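PDB 5XFT: dehydroascorbate reductase from Chlamydomonas reinhardtii, which probably catalyses the glutathione-dependent reduction of dehydroascorbate to ascorbate, yielding glutathione disulfide, as a member of the GST superfamily. Local coordinates for residues Leu28-Ala33 against Val77-Leu82; Gln149-Thr154 against Ala189-Leu194. All blocks are in the same frame, centred on the assembly; numbering follows the deposited sequence.

Contact 1 of 2, residues Leu28-Ala33 against Val77-Leu82; sequences LLAYEA and VIVVHL
In the thioredoxin-like N-terminal domain of the GST fold, helix 22-33 and helix 75-85 lie side by side, and here A30 and Y31 of the first meet V79 and L82 of the second. The two helical segments run nearly parallel, at 15°, with their axes 10.5 Å apart, and they come together through apolar side chains alone. L82 does most of the bridging. With its CG trans to the backbone N (chi1 -177°), it reaches across and spreads its two methyl groups over two successive residues. CD2 packs against the methyl of A30, 3.6 Å from A30 CB, while CD1 lies over one face of the Y31 ring, displaced toward the rim, 4.1 Å from Y31 CZ. One turn earlier, V79 brings CG1 to the same methyl, 4.1 Å from A30 CB, roughly at right angles to L82 CD2. The alanine points straight at the partner helix, where both branches meet its methyl, its CA 6.9 Å from V79 CA. Beyond the interface, Y31 rests on T5 and I7 of strand 5-12, linking the helix pair to the sheet. L82 reaches on to K34 and L36, in the connection from helix 22-33 to strand 38-43.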
# COMPACT_ATOMS: atom_id res chain seq x y z
N LEU A 28 -2.35 -5.13 -5.26
CA LEU A 28 -3.74 -5.02 -5.70
C LEU A 28 -3.98 -3.73 -6.47
O LEU A 28 -4.63 -3.74 -7.53
CB LEU A 28 -4.68 -5.08 -4.50
CG LEU A 28 -4.68 -6.35 -3.66
CD1 LEU A 28 -5.57 -6.16 -2.47
CD2 LEU A 28 -5.15 -7.49 -4.50
N LEU A 29 -3.49 -2.60 -5.95
CA LEU A 29 -3.62 -1.34 -6.67
C LEU A 29 -2.90 -1.40 -8.01
O LEU A 29 -3.38 -0.84 -9.00
CB LEU A 29 -3.10 -0.18 -5.82
CG LEU A 29 -3.94 0.25 -4.62
CD1 LEU A 29 -3.24 1.29 -3.81
CD2 LEU A 29 -5.28 0.77 -5.08
N ALA A 30 -1.76 -2.08 -8.06
CA ALA A 30 -1.06 -2.23 -9.34
C ALA A 30 -1.92 -2.98 -10.36
O ALA A 30 -2.00 -2.58 -11.52
CB ALA A 30 0.27 -2.95 -9.13
N TYR A 31 -2.56 -4.07 -9.94
CA TYR A 31 -3.42 -4.82 -10.86
C TYR A 31 -4.63 -4.01 -11.29
O TYR A 31 -5.04 -4.06 -12.46
CB TYR A 31 -3.85 -6.14 -10.21
CG TYR A 31 -2.88 -7.26 -10.46
CD1 TYR A 31 -1.69 -7.34 -9.76
CD2 TYR A 31 -3.16 -8.24 -11.40
CE1 TYR A 31 -0.79 -8.36 -9.99
CE2 TYR A 31 -2.26 -9.27 -11.65
CZ TYR A 31 -1.08 -9.32 -10.94
OH TYR A 31 -0.19 -10.35 -11.18
N GLU A 32 -5.23 -3.26 -10.36
CA GLU A 32 -6.38 -2.42 -10.71
C GLU A 32 -5.98 -1.32 -11.69
O GLU A 32 -6.75 -0.99 -12.61
CB GLU A 32 -6.98 -1.82 -9.45
CG GLU A 32 -7.68 -2.83 -8.55
CD GLU A 32 -9.04 -3.21 -9.08
OE1 GLU A 32 -9.62 -2.41 -9.85
OE2 GLU A 32 -9.54 -4.31 -8.73
N ALA A 33 -4.79 -0.75 -11.51
CA ALA A 33 -4.35 0.35 -12.37
C ALA A 33 -4.17 -0.10 -13.81
O ALA A 33 -4.46 0.66 -14.74
CB ALA A 33 -3.05 0.95 -11.83
N VAL A 77 9.29 -7.36 -6.39
CA VAL A 77 9.46 -8.31 -7.49
C VAL A 77 8.18 -8.41 -8.31
O VAL A 77 8.22 -8.41 -9.55
CB VAL A 77 9.89 -9.68 -6.94
CG1 VAL A 77 10.07 -10.66 -8.08
CG2 VAL A 77 11.16 -9.56 -6.12
N ILE A 78 7.04 -8.47 -7.63
CA ILE A 78 5.77 -8.64 -8.32
C ILE A 78 5.47 -7.44 -9.21
O ILE A 78 5.11 -7.61 -10.38
CB ILE A 78 4.63 -8.89 -7.31
CG1 ILE A 78 4.77 -10.29 -6.70
CG2 ILE A 78 3.28 -8.72 -7.98
CD1 ILE A 78 3.96 -10.47 -5.44
N VAL A 79 5.59 -6.22 -8.69
CA VAL A 79 5.18 -5.08 -9.51
C VAL A 79 6.16 -4.86 -10.66
O VAL A 79 5.76 -4.37 -11.73
CB VAL A 79 5.01 -3.80 -8.67
CG1 VAL A 79 3.90 -3.98 -7.64
CG2 VAL A 79 6.33 -3.39 -8.02
N VAL A 80 7.44 -5.21 -10.48
CA VAL A 80 8.39 -5.04 -11.58
C VAL A 80 8.16 -6.10 -12.65
O VAL A 80 8.16 -5.80 -13.85
CB VAL A 80 9.83 -5.06 -11.05
CG1 VAL A 80 10.82 -5.05 -12.20
CG2 VAL A 80 10.06 -3.87 -10.15
N HIS A 81 7.97 -7.36 -12.24
CA HIS A 81 7.55 -8.40 -13.17
C HIS A 81 6.27 -8.00 -13.90
O HIS A 81 6.12 -8.22 -15.11
CB HIS A 81 7.35 -9.71 -12.41
CG HIS A 81 6.59 -10.75 -13.17
ND1 HIS A 81 7.22 -11.80 -13.81
CD2 HIS A 81 5.27 -10.92 -13.37
CE1 HIS A 81 6.31 -12.56 -14.39
NE2 HIS A 81 5.11 -12.05 -14.14
N LEU A 82 5.34 -7.39 -13.17
CA LEU A 82 4.10 -6.91 -13.76
C LEU A 82 4.39 -5.90 -14.86
O LEU A 82 3.85 -6.00 -15.97
CB LEU A 82 3.23 -6.30 -12.67
CG LEU A 82 1.84 -5.81 -13.07
CD1 LEU A 82 1.01 -6.97 -13.57
CD2 LEU A 82 1.16 -5.13 -11.90

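Contact 2 of 2, residues Gln149-Thr154 against Ala189-Leu194; sequences QHLNGT and AALKAL
From H150 the chain runs extended into L151, which meets L191 and L194 of the partner segment. L151 is buried and makes every close approach from its side of the contact. Its chi1 of -76° sets CG beside the backbone N, opposite the carbonyl carbon; from there CD2 reaches both leucines. L151 CD2 meets L194 CD1 at 3.6 Å, and the same L194 methyl lies 3.8 Å from L151 CG, the two side chains sliding past each other in opposite directions. L191 comes in crosswise, at about a right angle to L151, placing its CD2 3.8 Å from L151 CD2. N152 then takes the N-cap position of helix 153-173, and a weak hydrogen bond joins its backbone N to D155 OD2. The Asn-Gly-Thr-Asp start probably corresponds to the conserved Ser/Thr-x-x-Asp N-capping box of GST C-terminal domains, of which the Asp half is seen here as that weak bond. G153 is backbone-bonded to L91, and T154 OG1 hydrogen-bonds S93 OG. Across the contact, L194 is itself an N-cap, between helix 182-193 and the short helix 195-199; its backbone N bonds to L191 O, keeping the two leucines on one turn. From helix 195-199, W197 touches L191 and E196 touches L151.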
# COMPACT_ATOMS: atom_id res chain seq x y z
N GLN A 149 -3.06 11.94 -13.53
CA GLN A 149 -4.48 11.68 -13.42
C GLN A 149 -4.81 10.26 -13.01
O GLN A 149 -5.93 10.00 -12.56
CB GLN A 149 -5.17 12.00 -14.76
CG GLN A 149 -5.32 13.49 -15.04
CD GLN A 149 -6.40 14.12 -14.18
OE1 GLN A 149 -7.42 13.49 -13.88
NE2 GLN A 149 -6.18 15.36 -13.76
N HIS A 150 -3.86 9.33 -13.14
CA HIS A 150 -4.09 7.92 -12.88
C HIS A 150 -3.01 7.38 -11.96
O HIS A 150 -1.98 8.02 -11.71
CB HIS A 150 -4.13 7.12 -14.18
CG HIS A 150 -4.79 7.85 -15.31
ND1 HIS A 150 -6.16 7.93 -15.44
CD2 HIS A 150 -4.27 8.53 -16.36
CE1 HIS A 150 -6.45 8.64 -16.52
NE2 HIS A 150 -5.33 9.01 -17.09
N LEU A 151 -3.24 6.17 -11.47
CA LEU A 151 -2.36 5.56 -10.48
C LEU A 151 -0.98 5.28 -11.07
O LEU A 151 -0.84 4.88 -12.23
CB LEU A 151 -2.96 4.26 -9.95
CG LEU A 151 -4.09 4.42 -8.95
CD1 LEU A 151 -4.45 3.07 -8.37
CD2 LEU A 151 -3.69 5.39 -7.86
N ASN A 152 0.03 5.47 -10.24
CA ASN A 152 1.43 5.33 -10.58
C ASN A 152 2.04 4.22 -9.72
O ASN A 152 1.44 3.79 -8.73
CB ASN A 152 2.15 6.67 -10.34
CG ASN A 152 3.49 6.74 -10.99
OD1 ASN A 152 3.71 6.18 -12.06
ND2 ASN A 152 4.39 7.48 -10.38
N GLY A 153 3.22 3.75 -10.11
CA GLY A 153 3.93 2.82 -9.25
C GLY A 153 4.22 3.41 -7.88
O GLY A 153 4.16 2.72 -6.86
N THR A 154 4.49 4.72 -7.85
CA THR A 154 4.68 5.44 -6.60
C THR A 154 3.36 5.60 -5.85
O THR A 154 3.34 5.52 -4.62
CB THR A 154 5.31 6.80 -6.89
OG1 THR A 154 6.66 6.61 -7.33
CG2 THR A 154 5.30 7.69 -5.65
N ALA A 189 -8.19 12.84 -1.11
CA ALA A 189 -9.52 12.94 -1.72
C ALA A 189 -9.53 12.33 -3.12
O ALA A 189 -10.47 11.61 -3.49
CB ALA A 189 -9.97 14.40 -1.77
N ALA A 190 -8.48 12.59 -3.90
CA ALA A 190 -8.39 12.04 -5.25
C ALA A 190 -8.35 10.52 -5.23
O ALA A 190 -9.05 9.86 -6.00
CB ALA A 190 -7.16 12.60 -5.97
N LEU A 191 -7.54 9.94 -4.34
CA LEU A 191 -7.47 8.48 -4.23
C LEU A 191 -8.82 7.90 -3.83
O LEU A 191 -9.28 6.92 -4.41
CB LEU A 191 -6.41 8.07 -3.21
CG LEU A 191 -4.96 8.25 -3.63
CD1 LEU A 191 -4.06 8.19 -2.44
CD2 LEU A 191 -4.59 7.19 -4.64
N LYS A 192 -9.47 8.52 -2.84
CA LYS A 192 -10.78 8.04 -2.43
C LYS A 192 -11.81 8.17 -3.54
O LYS A 192 -12.81 7.43 -3.54
CB LYS A 192 -11.23 8.78 -1.17
CG LYS A 192 -10.21 8.65 -0.03
CD LYS A 192 -10.87 8.66 1.33
CE LYS A 192 -10.70 10.00 2.02
NZ LYS A 192 -10.84 9.87 3.50
N ALA A 193 -11.58 9.05 -4.52
CA ALA A 193 -12.49 9.13 -5.65
C ALA A 193 -12.27 8.03 -6.68
O ALA A 193 -13.20 7.72 -7.45
CB ALA A 193 -12.37 10.49 -6.33
N LEU A 194 -11.09 7.42 -6.71
CA LEU A 194 -10.74 6.49 -7.79
C LEU A 194 -11.47 5.17 -7.65
O LEU A 194 -11.48 4.59 -6.56
CB LEU A 194 -9.24 6.23 -7.81
CG LEU A 194 -8.38 7.13 -8.70
CD1 LEU A 194 -6.92 6.84 -8.43
CD2 LEU A 194 -8.72 6.90 -10.17

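In the fold
Contact 1 belongs to the thioredoxin-like domain and contact 2 to the all-helical C-terminal domain; they follow one another along the chain, with centres about 15 Å apart. They meet directly at the domain interface, where A33 CB lies 3.8 Å from L151 CB and L29 CD2 lies 4.1 Å from L151 CD1. Helix 195-199 completes this junction: W197 touches both L29 and L191, and E196 touches both E32 and L151. Helix 22-33 is thus shared, one side facing helix 75-85 and L29 and A33 facing the C-terminal domain. C21 and C24, both free thiols, form a CxxC pattern where it begins; as in related dehydroascorbate reductases, the first is probably the catalytic cysteine.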